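Local structure of uncharacterized protein YjgB (Bacillus subtilis, 4YGT) at residues V20-L23 with Y24-Y28; N42-T45 with K46-H50; S81-K84 with D85-S89; L123-P126 with F127-E130. The protein is of unknown function but is a putative secreted lipoprotein and belongs to the DUF4309 family. All coordinates share one frame; numbering follows the deposited sequence.

In the fold
Along the chain the four contacts follow one another in series, all within the DUF4309 region. Interaction 1 lies on helix 14-27 and interaction 2 at the start of the next helix, 46-53, with centres about 20 Å apart. Interactions 2 and 3 are neighbours, their centres about 8 Å apart: residues 42-45 run beside Ile88 with probable backbone hydrogen bonds, and Lys46 and Val49 pack on Tyr82. Interaction 3 is the turn between strands 77-82 and 88-95, while interaction 4, about 23 Å away between centres, takes in the end of strand 121-124, an outermost strand of the same antiparallel sheet. The two neighbours join a helix start to a hairpin end; the other two lie separately.

Interaction 1 (V20-L23 with Y24-Y28); sequences VKNL and YNTAY
Helix 14-27 sets Asn22 one turn before Thr26 and Leu23 one turn before Ala27, and four successive i to i+4 backbone hydrogen bonds hold this part of it together. Val20 O accepts from Tyr24 N at 3.0 Å and Lys21 O from Asn25 N; the straightest of the four runs from Thr26 N to Asn22 O, with an N-H...O angle of 170°. The methyl CG2 of Thr26 sits 3.4 Å from the backbone O of Asn22 and meets the side chain itself at Asn22 OD1, 3.8 Å away. The Asn22 side chain swings its CG away from its own backbone N (chi1 -166°), which brings the amide alongside the following turn. There it lies near the amide of Asn25, the two planes 27° apart, with Asn22 OD1 4.1 Å from Asn25 ND2. The hydroxyl of Thr26 turns to another partner and bonds to the carbonyl of Glu31, so this residue ties the helix to the loop after it. Replacing Thr26 by an alanine would probably leave the Glu31 carbonyl without its hydroxyl mate and open a gap beside Asn22, where the methyl now packs. On the side facing the sheet, Leu23 touches Phe144 and Ala27 touches Leu142, while Val20 reaches Leu112 and Leu116 of helix 109-116. Further round, the rings of Tyr24 and Tyr28 meet: Tyr28 CE1 stands 3.6 Å above the plane of the Tyr24 ring, offset toward its rim, and Tyr28 OH donates to Tyr24 OH at 2.7 Å.

Interaction 2 (N42-T45 with K46-H50); sequences NKST and KGDVH
Asp48 OD2 is gripped from two directions: the backbone N of Thr45 donates to it at 3.0 Å, and a water donates from 3.1 Å. The first of these is one half of a capping box at the start of helix 46-53. In the other half Thr45, the N-cap residue, returns the bond with its side chain, OG1 accepting from Asp48 N at 3.1 Å. Each residue thus uses its side chain to satisfy the backbone N-H of the other. The Thr45 hydroxyl lies between its own backbone N and carbonyl carbon (chi1 61°), and that rotation aims it into the first turn. Asp48 closes the box with its CG opposite the carbonyl carbon, which turns the carboxylate back toward Thr45; the Thr45 N-H meets OD2 from above the carboxylate plane, 45° out of it. A negative group beside the N-terminal end of a helix is probably favoured by the helix dipole. The first ordinary helical bond, Val49 N to Thr45 O at 3.2 Å, follows directly, and a weak one from Asp48 N shares the same carbonyl. Behind the box, the water also bonds Ser44 OG at 2.8 Å, while that hydroxyl takes a bond from Thr40 N within the preceding loop. Val49 turns inward onto Phe80 and Ile88, and its CG2 methyl lies 3.3 Å from Thr45 O.

Interaction 3 (S81-K84 with D85-S89); sequences SYHK and DMTIS
His83 folds its CG back beside its own N (chi1 -58°), laying the imidazole over Ser89, whose CB sits under the ring centre at 3.5 Å from the centroid, a CH-pi contact. Ser81 and Ser89 each tuck OG between backbone N and carbonyl carbon (chi1 71° and 49°), a rotation that turns the two hydroxyls toward each other across the strands, OG to OG 2.8 Å, either one able to donate. The edge of the imidazole is met in plane by Thr87 OG1, 3.2 Å from His83 CD2. This is the end of the hairpin of strands 77-82 and 88-95, reversed by a type I turn from His83 to Met86, a selenomethionine. Its backbone is closed by His83 N to Thr87 O at 2.8 Å and by Met86 N to His83 O. Inside the turn region Asp85 OD1 accepts twice from Thr87: from N at 3.0 Å, an Asx turn, and from OG1 at 2.7 Å on its syn side. A valine in place of Thr87 would probably cost Asp85 OD1 its hydroxyl donor, leaving the carboxylate freer to turn. Tyr82 and Ile88, a non-hydrogen-bonded pair, touch through CE1 and CG1 at 4.1 Å, while Tyr82 OH bonds Asp67.

Interaction 4 (L123-P126 with F127-E130); sequences LTVP and FTDE
Among the polar contacts, the carbonyl of Val125 accepts a weak, long hydrogen bond from Thr128 N at 3.5 Å. A water supplies more: it accepts from Val125 N at 2.8 Å and lies within donating distance of both Thr128 O and Glu130 O. Because more acceptors surround this water than it has protons, its donation is probably shared among them. The next bonds belong to the Thr128 hydroxyl, which works both ways, accepting from Glu130 N at 3.2 Å and donating to Glu130 OE1 at 2.8 Å. The first of these makes an ST turn; the second meets the carboxylate on its anti side. Thr128 OG1 is placed for both by chi1 of 85°, between its backbone N and carbonyl carbon. The stretch runs off the end of strand 121-124 into the loop that leads to strand 131-137, and its bend is a type II turn from Val125 to Thr128. Phe127 holds the third position with a positive phi of 74°, which the type II form requires.

In van der Waals packing the two Val125 methyls divide the work: CG1 rests against the hydroxyl oxygen Thr128 OG1 at 3.4 Å, and CG2 makes the apolar contact, 3.9 Å from Glu130 CB. Both Val125 and Glu130 also touch Val145 of strand 140-146. Pro126 puts its CB over one face of the Phe127 ring, 4.1 Å from Phe127 CD2. As for charge, Glu130 OE2 lies close to Asp153 OD2, a pairing that may raise the proton affinity of either.

Interaction 1 (V20-L23 with Y24-Y28)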
loop_
_atom_site.group_PDB
_atom_site.type_symbol
_atom_site.label_atom_id
_atom_site.label_comp_id
_atom_site.label_asym_id
_atom_site.label_seq_id
_atom_site.Cartn_x
_atom_site.Cartn_y
_atom_site.Cartn_z
ATOM N N VAL A 20 -5.361 -2.730 9.085
ATOM C CA VAL A 20 -4.300 -1.821 9.532
ATOM C C VAL A 20 -3.270 -2.619 10.350
ATOM O O VAL A 20 -2.064 -2.478 10.113
ATOM C CB VAL A 20 -4.928 -0.640 10.325
ATOM C CG1 VAL A 20 -3.896 0.109 11.153
ATOM C CG2 VAL A 20 -5.643 0.314 9.384
ATOM N N LYS A 21 -3.758 -3.502 11.256
ATOM C CA LYS A 21 -2.919 -4.384 12.065
ATOM C C LYS A 21 -2.119 -5.353 11.180
ATOM O O LYS A 21 -0.913 -5.495 11.392
ATOM C CB LYS A 21 -3.754 -5.181 13.097
ATOM C CG LYS A 21 -4.270 -4.355 14.289
ATOM C CD LYS A 21 -4.863 -5.235 15.409
ATOM C CE LYS A 21 -6.271 -5.732 15.143
ATOM N NZ LYS A 21 -6.678 -6.782 16.113
ATOM N N ASN A 22 -2.775 -5.997 10.173
ATOM C CA ASN A 22 -2.109 -6.957 9.298
ATOM C C ASN A 22 -1.070 -6.249 8.393
ATOM O O ASN A 22 0.006 -6.801 8.155
ATOM C CB ASN A 22 -3.144 -7.756 8.479
ATOM C CG ASN A 22 -2.615 -8.991 7.776
ATOM O OD1 ASN A 22 -1.609 -9.610 8.170
ATOM N ND2 ASN A 22 -3.328 -9.406 6.731
ATOM N N LEU A 23 -1.371 -5.021 7.931
ATOM C CA LEU A 23 -0.476 -4.225 7.097
ATOM C C LEU A 23 0.774 -3.822 7.873
ATOM O O LEU A 23 1.869 -3.973 7.349
ATOM C CB LEU A 23 -1.179 -2.976 6.567
ATOM C CG LEU A 23 -2.219 -3.144 5.494
ATOM C CD1 LEU A 23 -3.064 -1.871 5.382
ATOM C CD2 LEU A 23 -1.586 -3.455 4.140
ATOM N N TYR A 24 0.608 -3.347 9.123
ATOM C CA TYR A 24 1.692 -2.952 10.019
ATOM C C TYR A 24 2.632 -4.129 10.288
ATOM O O TYR A 24 3.847 -3.954 10.205
ATOM C CB TYR A 24 1.138 -2.388 11.336
ATOM C CG TYR A 24 2.201 -1.916 12.313
ATOM C CD1 TYR A 24 2.875 -0.713 12.117
ATOM C CD2 TYR A 24 2.518 -2.666 13.445
ATOM C CE1 TYR A 24 3.848 -0.274 13.015
ATOM C CE2 TYR A 24 3.484 -2.232 14.354
ATOM C CZ TYR A 24 4.149 -1.038 14.135
ATOM O OH TYR A 24 5.101 -0.622 15.034
ATOM N N ASN A 25 2.055 -5.315 10.549
ATOM C CA ASN A 25 2.729 -6.591 10.802
ATOM C C ASN A 25 3.631 -6.999 9.641
ATOM O O ASN A 25 4.837 -7.104 9.854
ATOM C CB ASN A 25 1.680 -7.695 11.072
ATOM C CG ASN A 25 2.198 -9.117 11.309
ATOM O OD1 ASN A 25 2.838 -9.425 12.319
ATOM N ND2 ASN A 25 1.813 -10.048 10.441
ATOM N N THR A 26 3.074 -7.166 8.420
ATOM C CA THR A 26 3.836 -7.663 7.277
ATOM C C THR A 26 4.850 -6.639 6.770
ATOM O O THR A 26 5.910 -7.039 6.267
ATOM C CB THR A 26 2.943 -8.211 6.134
ATOM O OG1 THR A 26 2.365 -7.150 5.387
ATOM C CG2 THR A 26 1.867 -9.134 6.633
ATOM N N ALA A 27 4.569 -5.352 6.955
ATOM C CA ALA A 27 5.473 -4.237 6.601
ATOM C C ALA A 27 6.899 -4.419 7.160
ATOM O O ALA A 27 7.840 -3.999 6.504
ATOM C CB ALA A 27 4.900 -2.932 7.098
ATOM N N TYR A 28 7.064 -5.106 8.306
ATOM C CA TYR A 28 8.387 -5.403 8.905
ATOM C C TYR A 28 9.226 -6.410 8.068
ATOM O O TYR A 28 10.456 -6.417 8.187
ATOM C CB TYR A 28 8.228 -5.941 10.316
ATOM C CG TYR A 28 7.989 -4.876 11.357
ATOM C CD1 TYR A 28 6.700 -4.460 11.670
ATOM C CD2 TYR A 28 9.046 -4.341 12.090
ATOM C CE1 TYR A 28 6.469 -3.495 12.646
ATOM C CE2 TYR A 28 8.832 -3.363 13.062
ATOM C CZ TYR A 28 7.540 -2.946 13.339
ATOM O OH TYR A 28 7.316 -2.012 14.314
#

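Interaction 2 (N42-T45 with K46-H50)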
loop_
_atom_site.group_PDB
_atom_site.type_symbol
_atom_site.label_atom_id
_atom_site.label_comp_id
_atom_site.label_asym_id
_atom_site.label_seq_id
_atom_site.Cartn_x
_atom_site.Cartn_y
_atom_site.Cartn_z
ATOM N N ASN A 42 13.014 -4.780 -2.704
ATOM C CA ASN A 42 14.446 -4.892 -3.015
ATOM C C ASN A 42 14.912 -6.356 -3.202
ATOM O O ASN A 42 16.117 -6.601 -3.314
ATOM C CB ASN A 42 15.284 -4.201 -1.907
ATOM C CG ASN A 42 16.553 -3.520 -2.352
ATOM O OD1 ASN A 42 16.926 -3.486 -3.536
ATOM N ND2 ASN A 42 17.258 -2.961 -1.383
ATOM N N LYS A 43 13.968 -7.320 -3.247
ATOM C CA LYS A 43 14.295 -8.738 -3.369
ATOM C C LYS A 43 13.480 -9.384 -4.503
ATOM O O LYS A 43 14.076 -9.968 -5.403
ATOM C CB LYS A 43 14.054 -9.440 -2.022
ATOM C CG LYS A 43 14.823 -10.736 -1.805
ATOM C CD LYS A 43 14.554 -11.351 -0.407
ATOM C CE LYS A 43 15.177 -10.601 0.769
ATOM N NZ LYS A 43 16.665 -10.715 0.806
ATOM N N SER A 44 12.143 -9.274 -4.477
ATOM C CA SER A 44 11.312 -9.838 -5.541
ATOM C C SER A 44 11.388 -8.920 -6.758
ATOM O O SER A 44 11.630 -7.711 -6.603
ATOM C CB SER A 44 9.872 -10.020 -5.076
ATOM O OG SER A 44 9.835 -10.902 -3.968
ATOM N N THR A 45 11.190 -9.486 -7.960
ATOM C CA THR A 45 11.318 -8.749 -9.220
ATOM C C THR A 45 9.988 -8.385 -9.870
ATOM O O THR A 45 8.944 -8.817 -9.390
ATOM C CB THR A 45 12.096 -9.598 -10.229
ATOM O OG1 THR A 45 11.362 -10.802 -10.474
ATOM C CG2 THR A 45 13.509 -9.897 -9.791
ATOM N N LYS A 46 10.049 -7.646 -11.019
ATOM C CA LYS A 46 8.928 -7.307 -11.911
ATOM C C LYS A 46 8.335 -8.631 -12.437
ATOM O O LYS A 46 7.118 -8.798 -12.480
ATOM C CB LYS A 46 9.442 -6.410 -13.064
ATOM C CG LYS A 46 8.403 -5.983 -14.094
ATOM C CD LYS A 46 8.979 -4.897 -15.003
ATOM C CE LYS A 46 7.955 -4.082 -15.753
ATOM N NZ LYS A 46 8.579 -2.915 -16.438
ATOM N N GLY A 47 9.236 -9.567 -12.763
ATOM C CA GLY A 47 8.927 -10.911 -13.229
ATOM C C GLY A 47 8.105 -11.702 -12.231
ATOM O O GLY A 47 7.171 -12.391 -12.639
ATOM N N ASP A 48 8.430 -11.602 -10.922
ATOM C CA ASP A 48 7.686 -12.294 -9.860
ATOM C C ASP A 48 6.292 -11.691 -9.707
ATOM O O ASP A 48 5.338 -12.412 -9.444
ATOM C CB ASP A 48 8.430 -12.225 -8.503
ATOM C CG ASP A 48 9.786 -12.917 -8.419
ATOM O OD1 ASP A 48 9.980 -13.943 -9.111
ATOM O OD2 ASP A 48 10.638 -12.463 -7.617
ATOM N N VAL A 49 6.187 -10.362 -9.819
ATOM C CA VAL A 49 4.923 -9.619 -9.713
ATOM C C VAL A 49 3.984 -10.092 -10.839
ATOM O O VAL A 49 2.822 -10.421 -10.595
ATOM C CB VAL A 49 5.165 -8.075 -9.738
ATOM C CG1 VAL A 49 3.857 -7.304 -9.853
ATOM C CG2 VAL A 49 5.953 -7.621 -8.509
ATOM N N HIS A 50 4.510 -10.142 -12.058
ATOM C CA HIS A 50 3.781 -10.573 -13.238
ATOM C C HIS A 50 3.407 -12.036 -13.137
ATOM O O HIS A 50 2.306 -12.407 -13.535
ATOM C CB HIS A 50 4.610 -10.292 -14.498
ATOM C CG HIS A 50 4.578 -8.855 -14.902
ATOM N ND1 HIS A 50 4.323 -8.483 -16.203
ATOM C CD2 HIS A 50 4.720 -7.738 -14.149
ATOM C CE1 HIS A 50 4.339 -7.158 -16.207
ATOM N NE2 HIS A 50 4.579 -6.667 -14.995
HETATM O O HOH W 1 10.100 -13.512 -4.801
#

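Interaction 3 (S81-K84 with D85-S89)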
loop_
_atom_site.group_PDB
_atom_site.type_symbol
_atom_site.label_atom_id
_atom_site.label_comp_id
_atom_site.label_asym_id
_atom_site.label_seq_id
_atom_site.Cartn_x
_atom_site.Cartn_y
_atom_site.Cartn_z
ATOM N N SER A 81 6.270 -0.453 -8.185
ATOM C CA SER A 81 7.335 0.282 -8.869
ATOM C C SER A 81 8.621 -0.526 -8.646
ATOM O O SER A 81 8.693 -1.322 -7.703
ATOM C CB SER A 81 7.442 1.719 -8.366
ATOM O OG SER A 81 7.974 1.775 -7.054
ATOM N N TYR A 82 9.607 -0.371 -9.525
ATOM C CA TYR A 82 10.847 -1.143 -9.464
ATOM C C TYR A 82 12.111 -0.284 -9.520
ATOM O O TYR A 82 12.095 0.808 -10.096
ATOM C CB TYR A 82 10.869 -2.126 -10.642
ATOM C CG TYR A 82 9.568 -2.883 -10.821
ATOM C CD1 TYR A 82 9.202 -3.904 -9.944
ATOM C CD2 TYR A 82 8.681 -2.554 -11.849
ATOM C CE1 TYR A 82 7.985 -4.570 -10.075
ATOM C CE2 TYR A 82 7.460 -3.222 -11.994
ATOM C CZ TYR A 82 7.129 -4.247 -11.120
ATOM O OH TYR A 82 5.946 -4.939 -11.262
ATOM N N HIS A 83 13.234 -0.805 -8.968
ATOM C CA HIS A 83 14.546 -0.154 -9.100
ATOM C C HIS A 83 15.073 -0.442 -10.519
ATOM O O HIS A 83 14.432 -1.186 -11.275
ATOM C CB HIS A 83 15.562 -0.661 -8.049
ATOM C CG HIS A 83 15.174 -0.489 -6.612
ATOM N ND1 HIS A 83 15.231 0.738 -5.997
ATOM C CD2 HIS A 83 14.844 -1.425 -5.691
ATOM C CE1 HIS A 83 14.881 0.523 -4.737
ATOM N NE2 HIS A 83 14.647 -0.766 -4.506
ATOM N N LYS A 84 16.250 0.106 -10.867
ATOM C CA LYS A 84 16.895 -0.128 -12.154
ATOM C C LYS A 84 17.124 -1.651 -12.371
ATOM O O LYS A 84 16.804 -2.170 -13.445
ATOM C CB LYS A 84 18.223 0.657 -12.213
ATOM C CG LYS A 84 18.677 1.047 -13.614
ATOM C CD LYS A 84 19.959 1.901 -13.568
ATOM C CE LYS A 84 20.473 2.282 -14.940
ATOM N NZ LYS A 84 21.567 3.288 -14.868
ATOM N N ASP A 85 17.575 -2.364 -11.302
ATOM C CA ASP A 85 17.877 -3.808 -11.256
ATOM C C ASP A 85 16.617 -4.717 -11.366
ATOM O O ASP A 85 16.753 -5.942 -11.349
ATOM C CB ASP A 85 18.678 -4.152 -9.973
ATOM C CG ASP A 85 17.951 -4.100 -8.629
ATOM O OD1 ASP A 85 16.726 -3.791 -8.616
ATOM O OD2 ASP A 85 18.595 -4.405 -7.594
HETATM N N MSE A 86 15.419 -4.106 -11.467
HETATM C CA MSE A 86 14.087 -4.709 -11.624
HETATM C C MSE A 86 13.519 -5.326 -10.333
HETATM O O MSE A 86 12.527 -6.041 -10.411
HETATM C CB MSE A 86 14.039 -5.725 -12.768
HETATM C CG MSE A 86 14.181 -5.080 -14.132
HETATM SE SE MSE A 86 14.169 -6.402 -15.549
HETATM C CE MSE A 86 12.204 -6.699 -15.679
ATOM N N THR A 87 14.082 -5.004 -9.154
ATOM C CA THR A 87 13.510 -5.485 -7.886
ATOM C C THR A 87 12.477 -4.451 -7.441
ATOM O O THR A 87 12.553 -3.297 -7.867
ATOM C CB THR A 87 14.579 -5.761 -6.811
ATOM O OG1 THR A 87 15.237 -4.540 -6.469
ATOM C CG2 THR A 87 15.586 -6.813 -7.233
ATOM N N ILE A 88 11.510 -4.848 -6.610
ATOM C CA ILE A 88 10.436 -3.955 -6.165
ATOM C C ILE A 88 10.988 -2.770 -5.316
ATOM O O ILE A 88 11.659 -2.972 -4.301
ATOM C CB ILE A 88 9.342 -4.752 -5.402
ATOM C CG1 ILE A 88 8.738 -5.904 -6.276
ATOM C CG2 ILE A 88 8.249 -3.819 -4.849
ATOM C CD1 ILE A 88 7.759 -6.844 -5.495
ATOM N N SER A 89 10.676 -1.530 -5.731
ATOM C CA SER A 89 11.093 -0.362 -4.949
ATOM C C SER A 89 9.960 0.105 -4.047
ATOM O O SER A 89 10.242 0.621 -2.974
ATOM C CB SER A 89 11.591 0.778 -5.832
ATOM O OG SER A 89 10.714 1.076 -6.899
#

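Interaction 4 (L123-P126 with F127-E130)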
loop_
_atom_site.group_PDB
_atom_site.type_symbol
_atom_site.label_atom_id
_atom_site.label_comp_id
_atom_site.label_asym_id
_atom_site.label_seq_id
_atom_site.Cartn_x
_atom_site.Cartn_y
_atom_site.Cartn_z
ATOM N N LEU A 123 3.670 13.749 6.569
ATOM C CA LEU A 123 4.342 14.335 5.406
ATOM C C LEU A 123 3.376 14.812 4.327
ATOM O O LEU A 123 2.262 14.292 4.183
ATOM C CB LEU A 123 5.311 13.321 4.746
ATOM C CG LEU A 123 6.513 12.751 5.505
ATOM C CD1 LEU A 123 7.131 11.598 4.717
ATOM C CD2 LEU A 123 7.584 13.812 5.750
ATOM N N THR A 124 3.863 15.742 3.505
ATOM C CA THR A 124 3.130 16.332 2.391
ATOM C C THR A 124 3.270 15.367 1.190
ATOM O O THR A 124 4.207 14.547 1.162
ATOM C CB THR A 124 3.644 17.791 2.168
ATOM O OG1 THR A 124 2.721 18.540 1.375
ATOM C CG2 THR A 124 5.069 17.869 1.596
ATOM N N VAL A 125 2.299 15.402 0.252
ATOM C CA VAL A 125 2.339 14.548 -0.942
ATOM C C VAL A 125 2.541 15.490 -2.162
ATOM O O VAL A 125 1.720 16.398 -2.372
ATOM C CB VAL A 125 1.101 13.597 -1.110
ATOM C CG1 VAL A 125 1.252 12.698 -2.339
ATOM C CG2 VAL A 125 0.857 12.753 0.143
ATOM N N PRO A 126 3.635 15.308 -2.955
ATOM C CA PRO A 126 3.845 16.189 -4.125
ATOM C C PRO A 126 2.786 15.993 -5.208
ATOM O O PRO A 126 2.405 14.851 -5.512
ATOM C CB PRO A 126 5.236 15.794 -4.639
ATOM C CG PRO A 126 5.456 14.400 -4.135
ATOM C CD PRO A 126 4.720 14.305 -2.826
ATOM N N PHE A 127 2.311 17.131 -5.776
ATOM C CA PHE A 127 1.326 17.246 -6.861
ATOM C C PHE A 127 -0.148 16.931 -6.417
ATOM O O PHE A 127 -1.022 16.879 -7.295
ATOM C CB PHE A 127 1.722 16.358 -8.100
ATOM C CG PHE A 127 3.169 16.423 -8.572
ATOM C CD1 PHE A 127 3.707 17.613 -9.074
ATOM C CD2 PHE A 127 3.981 15.294 -8.537
ATOM C CE1 PHE A 127 5.038 17.672 -9.505
ATOM C CE2 PHE A 127 5.308 15.352 -8.980
ATOM C CZ PHE A 127 5.829 16.540 -9.454
ATOM N N THR A 128 -0.425 16.703 -5.092
ATOM C CA THR A 128 -1.781 16.363 -4.591
ATOM C C THR A 128 -2.103 17.071 -3.263
ATOM O O THR A 128 -1.210 17.657 -2.627
ATOM C CB THR A 128 -2.025 14.808 -4.428
ATOM O OG1 THR A 128 -1.564 14.318 -3.160
ATOM C CG2 THR A 128 -1.450 13.957 -5.555
ATOM N N ASP A 129 -3.387 16.964 -2.832
ATOM C CA ASP A 129 -3.905 17.527 -1.572
ATOM C C ASP A 129 -3.994 16.445 -0.465
ATOM O O ASP A 129 -4.685 16.645 0.536
ATOM C CB ASP A 129 -5.290 18.180 -1.780
ATOM C CG ASP A 129 -5.293 19.633 -2.223
ATOM O OD1 ASP A 129 -4.239 20.302 -2.094
ATOM O OD2 ASP A 129 -6.364 20.116 -2.683
ATOM N N GLU A 130 -3.282 15.317 -0.626
ATOM C CA GLU A 130 -3.296 14.230 0.365
ATOM C C GLU A 130 -2.287 14.428 1.514
ATOM O O GLU A 130 -1.277 15.136 1.369
ATOM C CB GLU A 130 -3.005 12.895 -0.304
ATOM C CG GLU A 130 -4.124 12.337 -1.171
ATOM C CD GLU A 130 -3.607 11.369 -2.218
ATOM O OE1 GLU A 130 -2.566 11.678 -2.837
ATOM O OE2 GLU A 130 -4.204 10.283 -2.392
HETATM O O HOH W 2 -0.026 16.834 -0.299
#